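23S rRNA-specific endonuclease VapC20 (PDB 5WZF) cleaves 23S ribosomal RNA within the sarcin-ricin loop as the magnesium-dependent toxin of a type II toxin-antitoxin system. Local coordinates at residues B[17-22]-B[55-60]; B[37-42]-B[127-132]; B[49-54]-B[85-90]; B[89-94]-B[115-120]; B[122-127]-B[137-142]. One frame throughout, in Å; residues are numbered along the deposited sequence.

Interaction 1 (B[17-22]-B[55-60])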
# COMPACT_ATOMS: atom_id res chain seq x y z
N VAL B 17 5.25 9.91 -10.47
CA VAL B 17 3.80 9.91 -10.62
C VAL B 17 3.11 9.27 -9.43
O VAL B 17 3.39 8.12 -9.09
CB VAL B 17 3.35 9.20 -11.91
CG1 VAL B 17 1.85 9.36 -12.09
CG2 VAL B 17 4.09 9.78 -13.12
N ASP B 18 2.20 10.02 -8.82
CA ASP B 18 1.49 9.59 -7.63
C ASP B 18 0.15 8.94 -7.98
O ASP B 18 -0.38 9.15 -9.08
CB ASP B 18 1.26 10.78 -6.70
CG ASP B 18 0.47 10.42 -5.46
OD1 ASP B 18 0.88 9.47 -4.76
OD2 ASP B 18 -0.57 11.08 -5.21
N THR B 19 -0.38 8.16 -7.05
CA THR B 19 -1.70 7.55 -7.15
C THR B 19 -2.80 8.53 -7.55
O THR B 19 -3.67 8.21 -8.36
CB THR B 19 -2.08 6.90 -5.82
OG1 THR B 19 -1.04 6.00 -5.43
CG2 THR B 19 -3.41 6.16 -5.91
N SER B 20 -2.77 9.73 -6.97
CA SER B 20 -3.80 10.72 -7.26
C SER B 20 -3.85 11.04 -8.75
O SER B 20 -4.92 11.28 -9.31
CB SER B 20 -3.58 11.99 -6.43
OG SER B 20 -2.27 12.51 -6.62
N PHE B 21 -2.69 11.02 -9.39
CA PHE B 21 -2.64 11.30 -10.83
C PHE B 21 -3.06 10.08 -11.65
O PHE B 21 -3.86 10.21 -12.58
CB PHE B 21 -1.24 11.76 -11.26
CG PHE B 21 -1.16 12.12 -12.72
CD1 PHE B 21 -1.44 13.42 -13.14
CD2 PHE B 21 -0.84 11.17 -13.67
CE1 PHE B 21 -1.39 13.75 -14.48
CE2 PHE B 21 -0.79 11.50 -15.01
CZ PHE B 21 -1.07 12.79 -15.42
N TRP B 22 -2.52 8.91 -11.32
CA TRP B 22 -2.87 7.69 -12.05
C TRP B 22 -4.37 7.45 -12.02
O TRP B 22 -4.98 7.06 -13.02
CB TRP B 22 -2.17 6.46 -11.46
CG TRP B 22 -0.69 6.31 -11.71
CD1 TRP B 22 0.26 6.01 -10.78
CD2 TRP B 22 -0.00 6.40 -12.96
NE1 TRP B 22 1.49 5.92 -11.36
CE2 TRP B 22 1.36 6.15 -12.71
CE3 TRP B 22 -0.40 6.68 -14.28
CZ2 TRP B 22 2.33 6.17 -13.71
CZ3 TRP B 22 0.56 6.70 -15.27
CH2 TRP B 22 1.91 6.45 -14.98
N GLY B 55 0.23 -0.26 -6.70
CA GLY B 55 -0.64 -1.06 -5.87
C GLY B 55 -1.81 -0.25 -5.34
O GLY B 55 -2.96 -0.70 -5.38
N GLU B 56 -1.53 0.95 -4.85
CA GLU B 56 -2.55 1.81 -4.28
C GLU B 56 -3.51 2.25 -5.37
O GLU B 56 -4.71 2.40 -5.14
CB GLU B 56 -1.92 3.02 -3.58
CG GLU B 56 -2.89 3.91 -2.83
CD GLU B 56 -2.23 5.16 -2.29
OE1 GLU B 56 -1.26 5.63 -2.90
OE2 GLU B 56 -2.69 5.67 -1.25
N THR B 57 -2.97 2.43 -6.57
CA THR B 57 -3.75 2.81 -7.74
C THR B 57 -4.71 1.70 -8.17
O THR B 57 -5.87 1.97 -8.47
CB THR B 57 -2.84 3.19 -8.92
OG1 THR B 57 -2.06 4.34 -8.55
CG2 THR B 57 -3.65 3.50 -10.17
N TRP B 58 -4.23 0.46 -8.20
CA TRP B 58 -5.10 -0.68 -8.45
C TRP B 58 -6.30 -0.65 -7.51
O TRP B 58 -7.45 -0.74 -7.93
CB TRP B 58 -4.36 -2.01 -8.27
CG TRP B 58 -5.31 -3.18 -8.15
CD1 TRP B 58 -5.91 -3.63 -7.01
CD2 TRP B 58 -5.79 -4.01 -9.22
NE1 TRP B 58 -6.73 -4.70 -7.30
CE2 TRP B 58 -6.68 -4.95 -8.64
CE3 TRP B 58 -5.56 -4.05 -10.59
CZ2 TRP B 58 -7.32 -5.92 -9.40
CZ3 TRP B 58 -6.21 -5.02 -11.35
CH2 TRP B 58 -7.08 -5.94 -10.75
N THR B 59 -6.01 -0.55 -6.22
CA THR B 59 -7.03 -0.67 -5.19
C THR B 59 -8.08 0.43 -5.33
O THR B 59 -9.27 0.17 -5.26
CB THR B 59 -6.40 -0.63 -3.79
OG1 THR B 59 -5.51 -1.75 -3.66
CG2 THR B 59 -7.48 -0.71 -2.71
N LEU B 60 -7.61 1.65 -5.58
CA LEU B 60 -8.50 2.79 -5.73
C LEU B 60 -9.39 2.66 -6.97
O LEU B 60 -10.60 2.87 -6.90
CB LEU B 60 -7.67 4.08 -5.80
CG LEU B 60 -8.41 5.41 -5.73
CD1 LEU B 60 -9.31 5.46 -4.52
CD2 LEU B 60 -7.41 6.56 -5.71
O HOH W 1 -0.72 8.31 -2.66
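Thr19 and Thr57 bring the two helices together, their CA atoms 5.2 Å apart, where the first turn of helix 19-25 meets the middle of helix 51-63. The two threonine side chains slide past each other in opposite directions, and CG2 of Thr19 packs against OG1 of Thr57 at 3.5 Å; that hydroxyl is itself hydrogen-bonded to Val53 O within its own helix. A turn further on, CB of Trp22 rests on Thr57 CG2 at 3.6 Å, while its indole leads away to bond Thr49 through NE1, with Val17 CG1 lying over the centre of one ring face. The polar edge belongs to Thr19 and Glu56, which cross at about a right angle. With OG1 anti to its carbonyl carbon (chi1 -54°), Thr19 gives its hydroxyl proton to Glu56 OE1 at 2.6 Å, meeting it on the anti side and 35° out of the carboxylate plane. Asp18, the N-cap of helix 19-25 and a predicted magnesium ligand of this PIN-domain nuclease, accepts from Ser20 N and Ser20 OG through OD2. A water lies 2.9 Å from Asp18 OD1 and 2.7 Å from Glu56 OE1, within bonding distance of both. Thr19 thus holds one oxygen of a carboxylate beside the predicted site, and with Asp18 OD1 and Glu56 OE1 4.8 Å apart, such an acidic cluster would probably favour a bound cation.

Interaction 2 (B[37-42]-B[127-132])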
# COMPACT_ATOMS: atom_id res chain seq x y z
N LYS B 37 -5.09 14.33 -18.42
CA LYS B 37 -4.74 14.04 -19.81
C LYS B 37 -3.87 15.14 -20.41
O LYS B 37 -2.95 14.86 -21.18
CB LYS B 37 -6.00 13.85 -20.66
CG LYS B 37 -6.70 12.52 -20.42
CD LYS B 37 -7.65 12.18 -21.56
CE LYS B 37 -8.71 13.25 -21.74
NZ LYS B 37 -9.69 12.87 -22.80
N ARG B 38 -4.16 16.39 -20.06
CA ARG B 38 -3.38 17.51 -20.56
C ARG B 38 -1.95 17.45 -20.01
O ARG B 38 -0.99 17.67 -20.74
CB ARG B 38 -4.03 18.85 -20.19
CG ARG B 38 -5.34 19.12 -20.93
CD ARG B 38 -5.78 20.57 -20.79
NE ARG B 38 -6.08 20.93 -19.40
CZ ARG B 38 -7.26 20.75 -18.83
NH1 ARG B 38 -8.27 20.22 -19.51
NH2 ARG B 38 -7.45 21.11 -17.56
N LEU B 39 -1.83 17.15 -18.72
CA LEU B 39 -0.53 17.02 -18.09
C LEU B 39 0.26 15.85 -18.67
O LEU B 39 1.47 15.94 -18.88
CB LEU B 39 -0.68 16.83 -16.58
CG LEU B 39 -1.00 18.09 -15.78
CD1 LEU B 39 -1.36 17.73 -14.34
CD2 LEU B 39 0.18 19.04 -15.82
N TRP B 40 -0.44 14.75 -18.92
CA TRP B 40 0.18 13.56 -19.50
C TRP B 40 0.77 13.86 -20.87
O TRP B 40 1.82 13.33 -21.24
CB TRP B 40 -0.84 12.43 -19.60
CG TRP B 40 -0.25 11.09 -19.93
CD1 TRP B 40 -0.45 10.37 -21.07
CD2 TRP B 40 0.64 10.33 -19.11
NE1 TRP B 40 0.27 9.19 -21.01
CE2 TRP B 40 0.95 9.15 -19.82
CE3 TRP B 40 1.22 10.53 -17.85
CZ2 TRP B 40 1.79 8.17 -19.30
CZ3 TRP B 40 2.06 9.56 -17.34
CH2 TRP B 40 2.34 8.39 -18.07
N ALA B 41 0.09 14.73 -21.63
CA ALA B 41 0.52 15.06 -22.98
C ALA B 41 1.75 15.97 -22.98
O ALA B 41 2.50 16.00 -23.96
CB ALA B 41 -0.62 15.72 -23.75
N SER B 42 1.97 16.70 -21.89
CA SER B 42 3.09 17.63 -21.82
C SER B 42 4.18 17.16 -20.86
O SER B 42 5.06 17.93 -20.48
CB SER B 42 2.61 19.02 -21.40
OG SER B 42 2.06 18.99 -20.09
N TYR B 127 3.82 14.33 -10.49
CA TYR B 127 2.46 14.37 -11.02
C TYR B 127 1.54 13.89 -9.91
O TYR B 127 1.45 12.69 -9.64
CB TYR B 127 2.31 13.53 -12.28
CG TYR B 127 2.56 14.31 -13.55
CD1 TYR B 127 3.28 15.50 -13.52
CD2 TYR B 127 2.07 13.88 -14.78
CE1 TYR B 127 3.52 16.22 -14.67
CE2 TYR B 127 2.30 14.60 -15.94
CZ TYR B 127 3.02 15.77 -15.88
OH TYR B 127 3.25 16.50 -17.02
N ALA B 128 0.88 14.84 -9.25
CA ALA B 128 0.06 14.54 -8.10
C ALA B 128 -0.90 15.68 -7.87
O ALA B 128 -0.66 16.80 -8.31
CB ALA B 128 0.92 14.32 -6.86
N PHE B 129 -1.99 15.39 -7.17
CA PHE B 129 -2.95 16.40 -6.78
C PHE B 129 -3.07 16.36 -5.26
O PHE B 129 -2.42 15.54 -4.60
CB PHE B 129 -4.29 16.16 -7.47
CG PHE B 129 -4.21 16.05 -8.97
CD1 PHE B 129 -3.95 17.16 -9.76
CD2 PHE B 129 -4.41 14.82 -9.60
CE1 PHE B 129 -3.88 17.05 -11.14
CE2 PHE B 129 -4.34 14.71 -10.98
CZ PHE B 129 -4.08 15.82 -11.75
N ASP B 130 -3.88 17.26 -4.70
CA ASP B 130 -4.26 17.26 -3.28
C ASP B 130 -3.16 17.70 -2.29
O ASP B 130 -3.39 17.70 -1.07
CB ASP B 130 -4.77 15.87 -2.88
CG ASP B 130 -5.91 15.40 -3.77
OD1 ASP B 130 -6.72 16.25 -4.20
OD2 ASP B 130 -5.99 14.18 -4.04
N GLY B 131 -1.99 18.07 -2.78
CA GLY B 131 -1.07 18.88 -2.01
C GLY B 131 -0.16 18.26 -0.95
O GLY B 131 0.53 19.00 -0.24
N ASP B 132 -0.14 16.94 -0.84
CA ASP B 132 0.74 16.30 0.14
C ASP B 132 2.20 16.39 -0.27
O ASP B 132 3.08 16.59 0.56
CB ASP B 132 0.34 14.84 0.36
CG ASP B 132 -1.02 14.69 1.00
OD1 ASP B 132 -1.35 15.49 1.90
OD2 ASP B 132 -1.77 13.78 0.59
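Leu39 of helix 33-41 packs on Tyr127 and Phe129, joining that helix of the PIN domain to the end of strand 125-127 and the loop that follows it. The tight part is the phenol of Tyr127. Its OH donates to Leu39 O at 2.6 Å, with the oxygen near the ring plane, at the edge. Seen from the acceptor, the hydroxyl stands above the carbonyl plane, 45° out of it, and Ser42 N reaches the same oxygen from the opposite face. Leu39 O is thus gripped by two donors, and the buried phenol is held by one short bond. The leucine side chain crosses the ring obliquely, its CB 3.8 Å from Tyr127 CE2. Phe21 of helix 19-25 touches both Leu39 and the tyrosine ring, so three elements share this part of the core.

The solvent side of the contact is that of Ser42, which is exposed and brings its OG no nearer to Tyr127 OH than 4.1 Å. The loop beyond Phe129 turns away from the helix, and exposed Asp130 forms a salt bridge with Arg32 instead. Phe129, the last residue of the loop to touch, makes a buried but looser contact: with CG anti to its carbonyl carbon (chi1 -54°), its ring reaches toward Leu39 tip to tip, CE1 standing 4.1 Å from Leu39 CD1.

Interaction 3 (B[49-54]-B[85-90])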
# COMPACT_ATOMS: atom_id res chain seq x y z
N THR B 49 7.43 5.93 -11.31
CA THR B 49 6.46 5.72 -10.24
C THR B 49 7.01 4.59 -9.36
O THR B 49 8.17 4.21 -9.50
CB THR B 49 5.05 5.39 -10.79
OG1 THR B 49 4.09 5.49 -9.73
CG2 THR B 49 5.00 4.00 -11.42
N SER B 50 6.20 4.07 -8.44
CA SER B 50 6.68 3.02 -7.55
C SER B 50 5.71 1.85 -7.46
O SER B 50 4.55 1.96 -7.84
CB SER B 50 6.93 3.57 -6.14
OG SER B 50 5.72 3.70 -5.42
N ASN B 51 6.20 0.73 -6.93
CA ASN B 51 5.35 -0.45 -6.73
C ASN B 51 4.23 -0.14 -5.75
O ASN B 51 3.10 -0.58 -5.94
CB ASN B 51 6.19 -1.64 -6.26
CG ASN B 51 6.96 -1.36 -4.99
OD1 ASN B 51 7.49 -0.27 -4.79
ND2 ASN B 51 7.02 -2.35 -4.10
N HIS B 52 4.53 0.62 -4.70
CA HIS B 52 3.51 0.96 -3.71
C HIS B 52 2.42 1.83 -4.33
O HIS B 52 1.24 1.64 -4.05
CB HIS B 52 4.14 1.68 -2.51
CG HIS B 52 4.94 0.78 -1.62
ND1 HIS B 52 4.36 -0.15 -0.78
CD2 HIS B 52 6.27 0.67 -1.43
CE1 HIS B 52 5.30 -0.80 -0.12
NE2 HIS B 52 6.47 -0.32 -0.50
N VAL B 53 2.82 2.76 -5.20
CA VAL B 53 1.86 3.64 -5.86
C VAL B 53 0.96 2.85 -6.81
O VAL B 53 -0.26 3.03 -6.81
CB VAL B 53 2.57 4.77 -6.64
CG1 VAL B 53 1.62 5.39 -7.66
CG2 VAL B 53 3.08 5.83 -5.67
N LEU B 54 1.56 1.98 -7.61
CA LEU B 54 0.78 1.19 -8.56
C LEU B 54 -0.21 0.31 -7.81
O LEU B 54 -1.36 0.16 -8.23
CB LEU B 54 1.69 0.33 -9.45
CG LEU B 54 2.42 1.07 -10.57
CD1 LEU B 54 3.13 0.08 -11.50
CD2 LEU B 54 1.45 1.96 -11.34
N GLU B 85 9.79 1.87 -9.93
CA GLU B 85 10.77 1.60 -8.88
C GLU B 85 10.19 0.69 -7.80
O GLU B 85 9.16 1.00 -7.21
CB GLU B 85 11.23 2.92 -8.25
CG GLU B 85 12.15 2.77 -7.05
CD GLU B 85 13.59 2.49 -7.44
OE1 GLU B 85 13.91 2.56 -8.65
OE2 GLU B 85 14.41 2.21 -6.53
N HIS B 86 10.84 -0.45 -7.56
CA HIS B 86 10.51 -1.28 -6.41
C HIS B 86 11.23 -0.74 -5.19
O HIS B 86 12.46 -0.80 -5.10
CB HIS B 86 10.90 -2.75 -6.65
CG HIS B 86 10.69 -3.62 -5.45
ND1 HIS B 86 9.52 -4.32 -5.23
CD2 HIS B 86 11.50 -3.90 -4.40
CE1 HIS B 86 9.62 -4.99 -4.09
NE2 HIS B 86 10.81 -4.75 -3.58
N VAL B 87 10.47 -0.20 -4.25
CA VAL B 87 11.06 0.40 -3.05
C VAL B 87 11.81 -0.65 -2.24
O VAL B 87 11.22 -1.64 -1.81
CB VAL B 87 10.00 1.08 -2.18
CG1 VAL B 87 10.66 1.76 -0.99
CG2 VAL B 87 9.20 2.09 -3.00
N THR B 88 13.11 -0.45 -2.06
CA THR B 88 13.94 -1.40 -1.34
C THR B 88 13.67 -1.38 0.16
O THR B 88 13.03 -0.46 0.67
CB THR B 88 15.44 -1.11 -1.57
OG1 THR B 88 15.78 0.14 -0.96
CG2 THR B 88 15.75 -1.05 -3.05
N ALA B 89 14.14 -2.41 0.85
CA ALA B 89 13.99 -2.50 2.30
C ALA B 89 14.63 -1.30 2.99
O ALA B 89 14.07 -0.74 3.93
CB ALA B 89 14.59 -3.79 2.83
N ASP B 90 15.81 -0.90 2.50
CA ASP B 90 16.52 0.26 3.03
C ASP B 90 15.71 1.54 2.89
O ASP B 90 15.63 2.34 3.82
CB ASP B 90 17.87 0.44 2.33
CG ASP B 90 18.93 -0.52 2.84
OD1 ASP B 90 18.77 -1.03 3.97
OD2 ASP B 90 19.92 -0.75 2.12
O HOH W 2 8.62 -2.34 -1.82
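Thr49 and Glu85 share the first of two backbone bonds that pair the ends of strands 46-50 and 82-85: Glu85 N donates to Thr49 O at 2.9 Å. Glu85 O then accepts from Asn51 N at 3.0 Å, so that Ser50 and Glu85 form a parallel bridge. A third bond, to a side chain, continues the link beyond the strands. Asn51 CG lies between its backbone N and carbonyl carbon (chi1 57°), and OD1 takes Val87 N at 3.0 Å, almost straight at 174° but with the donor above the amide plane. Asn51 ND2 donates to a water that lies 2.7 Å from Val87 O, and also to an acidic side chain of another protein chain. His52 sets its ring edge against Val87, CD2 to CG2 at 3.6 Å, and its NE2 is bonded by Glu92. Ser50 OG, as N-cap, receives Val53 N at 3.1 Å. Together these features form a strand-to-helix junction at the C-terminal ends of the strands of a parallel alpha/beta sheet, here edge strand 82-85 of the PIN fold and its neighbour 46-50.

Interaction 4 (B[89-94]-B[115-120])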
# COMPACT_ATOMS: atom_id res chain seq x y z
N ALA B 89 14.14 -2.41 0.85
CA ALA B 89 13.99 -2.50 2.30
C ALA B 89 14.63 -1.30 2.99
O ALA B 89 14.07 -0.74 3.93
CB ALA B 89 14.59 -3.79 2.83
N ASP B 90 15.81 -0.90 2.50
CA ASP B 90 16.52 0.26 3.03
C ASP B 90 15.71 1.54 2.89
O ASP B 90 15.63 2.34 3.82
CB ASP B 90 17.87 0.44 2.33
CG ASP B 90 18.93 -0.52 2.84
OD1 ASP B 90 18.77 -1.03 3.97
OD2 ASP B 90 19.92 -0.75 2.12
N LEU B 91 15.12 1.74 1.72
CA LEU B 91 14.35 2.95 1.46
C LEU B 91 13.09 2.96 2.32
O LEU B 91 12.71 4.00 2.85
CB LEU B 91 14.01 3.06 -0.03
CG LEU B 91 13.75 4.46 -0.58
CD1 LEU B 91 14.91 5.39 -0.25
CD2 LEU B 91 13.52 4.42 -2.08
N GLU B 92 12.45 1.80 2.46
CA GLU B 92 11.28 1.68 3.33
C GLU B 92 11.61 2.04 4.78
O GLU B 92 10.82 2.68 5.46
CB GLU B 92 10.69 0.27 3.26
CG GLU B 92 9.84 0.03 2.03
CD GLU B 92 8.97 -1.21 2.15
OE1 GLU B 92 9.08 -1.92 3.17
OE2 GLU B 92 8.16 -1.45 1.24
N GLU B 93 12.79 1.63 5.25
CA GLU B 93 13.17 1.92 6.62
C GLU B 93 13.35 3.42 6.81
O GLU B 93 13.00 3.97 7.86
CB GLU B 93 14.45 1.17 7.00
CG GLU B 93 14.94 1.44 8.42
CD GLU B 93 13.95 1.00 9.49
OE1 GLU B 93 13.12 0.11 9.21
OE2 GLU B 93 14.01 1.56 10.61
N GLN B 94 13.89 4.09 5.79
CA GLN B 94 14.02 5.54 5.85
C GLN B 94 12.64 6.19 5.86
O GLN B 94 12.42 7.18 6.55
CB GLN B 94 14.84 6.07 4.67
CG GLN B 94 15.10 7.57 4.74
CD GLN B 94 15.74 8.12 3.49
OE1 GLN B 94 15.06 8.40 2.51
NE2 GLN B 94 17.06 8.27 3.52
N PHE B 115 8.15 10.00 -1.30
CA PHE B 115 9.09 11.07 -0.98
C PHE B 115 10.51 10.54 -0.96
O PHE B 115 11.43 11.19 -1.45
CB PHE B 115 8.75 11.71 0.38
CG PHE B 115 7.36 12.25 0.47
CD1 PHE B 115 6.65 12.62 -0.67
CD2 PHE B 115 6.75 12.41 1.71
CE1 PHE B 115 5.37 13.12 -0.57
CE2 PHE B 115 5.46 12.91 1.81
CZ PHE B 115 4.77 13.27 0.67
N ALA B 116 10.68 9.35 -0.39
CA ALA B 116 11.99 8.73 -0.28
C ALA B 116 12.56 8.36 -1.64
O ALA B 116 13.77 8.48 -1.87
CB ALA B 116 11.92 7.50 0.62
N VAL B 117 11.70 7.91 -2.54
CA VAL B 117 12.13 7.58 -3.90
C VAL B 117 12.60 8.84 -4.61
O VAL B 117 13.64 8.85 -5.27
CB VAL B 117 11.01 6.90 -4.72
CG1 VAL B 117 11.40 6.80 -6.19
CG2 VAL B 117 10.69 5.52 -4.16
N MET B 118 11.84 9.93 -4.47
CA MET B 118 12.17 11.18 -5.14
C MET B 118 13.48 11.76 -4.62
O MET B 118 14.28 12.28 -5.39
CB MET B 118 11.03 12.20 -4.98
CG MET B 118 9.74 11.80 -5.70
SD MET B 118 8.39 12.98 -5.49
CE MET B 118 9.00 14.38 -6.43
N ARG B 119 13.71 11.64 -3.31
CA ARG B 119 14.97 12.08 -2.72
C ARG B 119 16.12 11.25 -3.27
O ARG B 119 17.18 11.78 -3.60
CB ARG B 119 14.93 11.99 -1.19
CG ARG B 119 14.03 13.02 -0.52
CD ARG B 119 14.34 13.13 0.98
NE ARG B 119 14.13 11.87 1.70
CZ ARG B 119 12.96 11.46 2.18
NH1 ARG B 119 11.88 12.22 2.02
NH2 ARG B 119 12.87 10.31 2.82
N LYS B 120 15.91 9.94 -3.35
CA LYS B 120 16.94 9.03 -3.86
C LYS B 120 17.27 9.32 -5.32
O LYS B 120 18.43 9.33 -5.72
CB LYS B 120 16.48 7.58 -3.71
CG LYS B 120 17.37 6.57 -4.43
CD LYS B 120 16.79 5.16 -4.38
CE LYS B 120 17.64 4.18 -5.18
NZ LYS B 120 17.12 2.78 -5.08
O HOH W 3 15.78 8.60 -0.03
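Leu91 lays its isobutyl group over Ala116, CG standing 3.7 Å from the alanine CB. CG is anti to the backbone N (chi1 -155°), and beyond it the two methyls part: CD1 lies against Ala116 CB and O, whereas CD2 turns to Val117. The Leu91 and Val117 side chains cross at about a right angle, CD2 of the leucine 3.7 Å from CG2 of the valine. The aliphatic chain of Lys120 flanks CD2 on its way to a salt bridge with Glu85. This is helix-to-helix packing within the PIN domain, helix 89-101 against helix 109-121; the axes of the two short segments approach to 9.7 Å, their N-to-C directions 116° apart. Where the contact becomes exposed it turns polar. Gln94 OE1 accepts from Arg119 NH2 at 2.9 Å, lying near the guanidinium plane at its edge, while the donor sits 47° out of the amide plane. A water donates to the same OE1 at 2.6 Å and to Ala116 O at 2.7 Å, tying the glutamine to the backbone of the opposing helix.

Interaction 5 (B[122-127]-B[137-142])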
# COMPACT_ATOMS: atom_id res chain seq x y z
N GLY B 122 16.58 12.11 -6.99
CA GLY B 122 16.83 13.52 -7.26
C GLY B 122 15.71 14.16 -8.05
O GLY B 122 15.92 15.07 -8.85
N ILE B 123 14.49 13.67 -7.83
CA ILE B 123 13.31 14.18 -8.51
C ILE B 123 12.63 15.23 -7.65
O ILE B 123 12.42 15.03 -6.45
CB ILE B 123 12.31 13.04 -8.82
CG1 ILE B 123 12.98 11.98 -9.69
CG2 ILE B 123 11.06 13.58 -9.49
CD1 ILE B 123 12.16 10.72 -9.86
N GLN B 124 12.29 16.37 -8.26
CA GLN B 124 11.61 17.43 -7.53
C GLN B 124 10.16 17.57 -7.96
O GLN B 124 9.31 18.00 -7.18
CB GLN B 124 12.35 18.76 -7.72
CG GLN B 124 11.72 19.97 -7.01
CD GLN B 124 11.75 19.88 -5.49
OE1 GLN B 124 12.30 18.94 -4.91
NE2 GLN B 124 11.16 20.88 -4.84
N ASN B 125 9.88 17.19 -9.20
CA ASN B 125 8.54 17.33 -9.77
C ASN B 125 7.70 16.06 -9.63
O ASN B 125 8.14 14.97 -9.98
CB ASN B 125 8.62 17.71 -11.24
CG ASN B 125 9.21 19.10 -11.44
OD1 ASN B 125 9.00 19.99 -10.62
ND2 ASN B 125 9.95 19.28 -12.53
N ALA B 126 6.49 16.22 -9.12
CA ALA B 126 5.57 15.10 -9.01
C ALA B 126 4.29 15.35 -9.79
O ALA B 126 3.74 16.45 -9.76
CB ALA B 126 5.25 14.82 -7.54
N TYR B 127 3.82 14.33 -10.49
CA TYR B 127 2.46 14.37 -11.02
C TYR B 127 1.54 13.89 -9.91
O TYR B 127 1.45 12.69 -9.64
CB TYR B 127 2.31 13.53 -12.28
CG TYR B 127 2.56 14.31 -13.55
CD1 TYR B 127 3.28 15.50 -13.52
CD2 TYR B 127 2.07 13.88 -14.78
CE1 TYR B 127 3.52 16.22 -14.67
CE2 TYR B 127 2.30 14.60 -15.94
CZ TYR B 127 3.02 15.77 -15.88
OH TYR B 127 3.25 16.50 -17.02
N GLY B 137 7.50 19.44 0.37
CA GLY B 137 8.59 20.21 -0.21
C GLY B 137 8.90 19.91 -1.66
O GLY B 137 9.93 20.34 -2.18
N PHE B 138 8.02 19.17 -2.32
CA PHE B 138 8.17 18.87 -3.74
C PHE B 138 7.23 19.75 -4.55
O PHE B 138 6.45 20.52 -3.99
CB PHE B 138 7.91 17.39 -4.03
CG PHE B 138 8.83 16.46 -3.29
CD1 PHE B 138 10.12 16.24 -3.74
CD2 PHE B 138 8.40 15.81 -2.15
CE1 PHE B 138 10.97 15.38 -3.06
CE2 PHE B 138 9.25 14.95 -1.46
CZ PHE B 138 10.54 14.74 -1.92
N VAL B 139 7.32 19.65 -5.87
CA VAL B 139 6.45 20.43 -6.75
C VAL B 139 5.41 19.55 -7.41
O VAL B 139 5.75 18.62 -8.14
CB VAL B 139 7.26 21.15 -7.85
CG1 VAL B 139 6.33 21.75 -8.89
CG2 VAL B 139 8.19 22.21 -7.24
N GLU B 140 4.13 19.85 -7.17
CA GLU B 140 3.06 19.17 -7.89
C GLU B 140 2.78 19.94 -9.17
O GLU B 140 2.30 21.08 -9.13
CB GLU B 140 1.81 19.05 -7.02
CG GLU B 140 2.07 18.29 -5.74
CD GLU B 140 0.83 18.07 -4.90
OE1 GLU B 140 -0.28 18.43 -5.36
OE2 GLU B 140 0.97 17.54 -3.78
N VAL B 141 3.11 19.33 -10.29
CA VAL B 141 3.03 19.99 -11.59
C VAL B 141 1.59 20.33 -11.93
O VAL B 141 0.69 19.51 -11.74
CB VAL B 141 3.65 19.13 -12.69
CG1 VAL B 141 3.60 19.85 -14.03
CG2 VAL B 141 5.08 18.77 -12.33
N ARG B 142 1.38 21.54 -12.44
CA ARG B 142 0.06 22.03 -12.80
C ARG B 142 0.01 22.43 -14.28
O ARG B 142 1.03 22.83 -14.84
CB ARG B 142 -0.34 23.20 -11.91
CG ARG B 142 -0.50 22.83 -10.44
CD ARG B 142 -1.72 21.95 -10.25
NE ARG B 142 -1.83 21.46 -8.88
CZ ARG B 142 -1.44 20.25 -8.49
NH1 ARG B 142 -0.90 19.40 -9.36
NH2 ARG B 142 -1.58 19.89 -7.22
O HOH W 4 12.61 18.53 -2.00
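Gln124 crosses Val139 at about a right angle and also meets Phe138, its amide plane turned 48° from the phenyl ring. A bend at chi2 (66°) turns CD toward Gly137, and NE2 donates to Gly137 O at 3.0 Å, on a lone pair in the carbonyl plane, while OE1 lies near Phe138 CD1 at 3.7 Å. A water donates to OE1 and to Gly137 O, doubling the link. Asn125 and Val139, a bridged pair, lie side by side pointing the same way, OD1 3.5 Å from Val139 CB. Further along, Val141 packs at the CD1/CE1 side of the Tyr127 ring, its CB 3.5 Å from Tyr127 CE1 and its CG2 at the ring edge, in plane. Three backbone bonds join the two segments, Val139 N to Gln124 O, Ala126 N to Val139 O at 2.7 Å, and Val141 N to Ala126 O. Gly137 ends helix 132-135 in a Schellman motif, and the whole is a parallel beta-alpha-beta unit, strand 125-127, helix 132-135 and strand 139-140, at one edge of the PIN-domain sheet.

Overall arrangement
Interactions 3 and 5 sit at the two edges of one five-stranded parallel sheet, about 17 Å apart between centres, with strand 14-17 between them. Interaction 1 follows directly from that central strand and holds Asp18, a predicted magnesium ligand; its Glu56 side chain is about 5 Å from that of Asp111, the second predicted ligand. It touches interaction 3 through Thr49 OG1, which bonds both Val17 O and Trp22 NE1, and interactions 2 and 5 through Asp18 N, 2.9 Å from Tyr127 O. Interactions 2 and 5 share the Tyr127 ring. Interaction 4 adjoins interaction 3, their centres about 9 Å apart, where Val87 CG2 meets Val117 CG2 at 3.9 Å; its helix 109-121 carries Asp111.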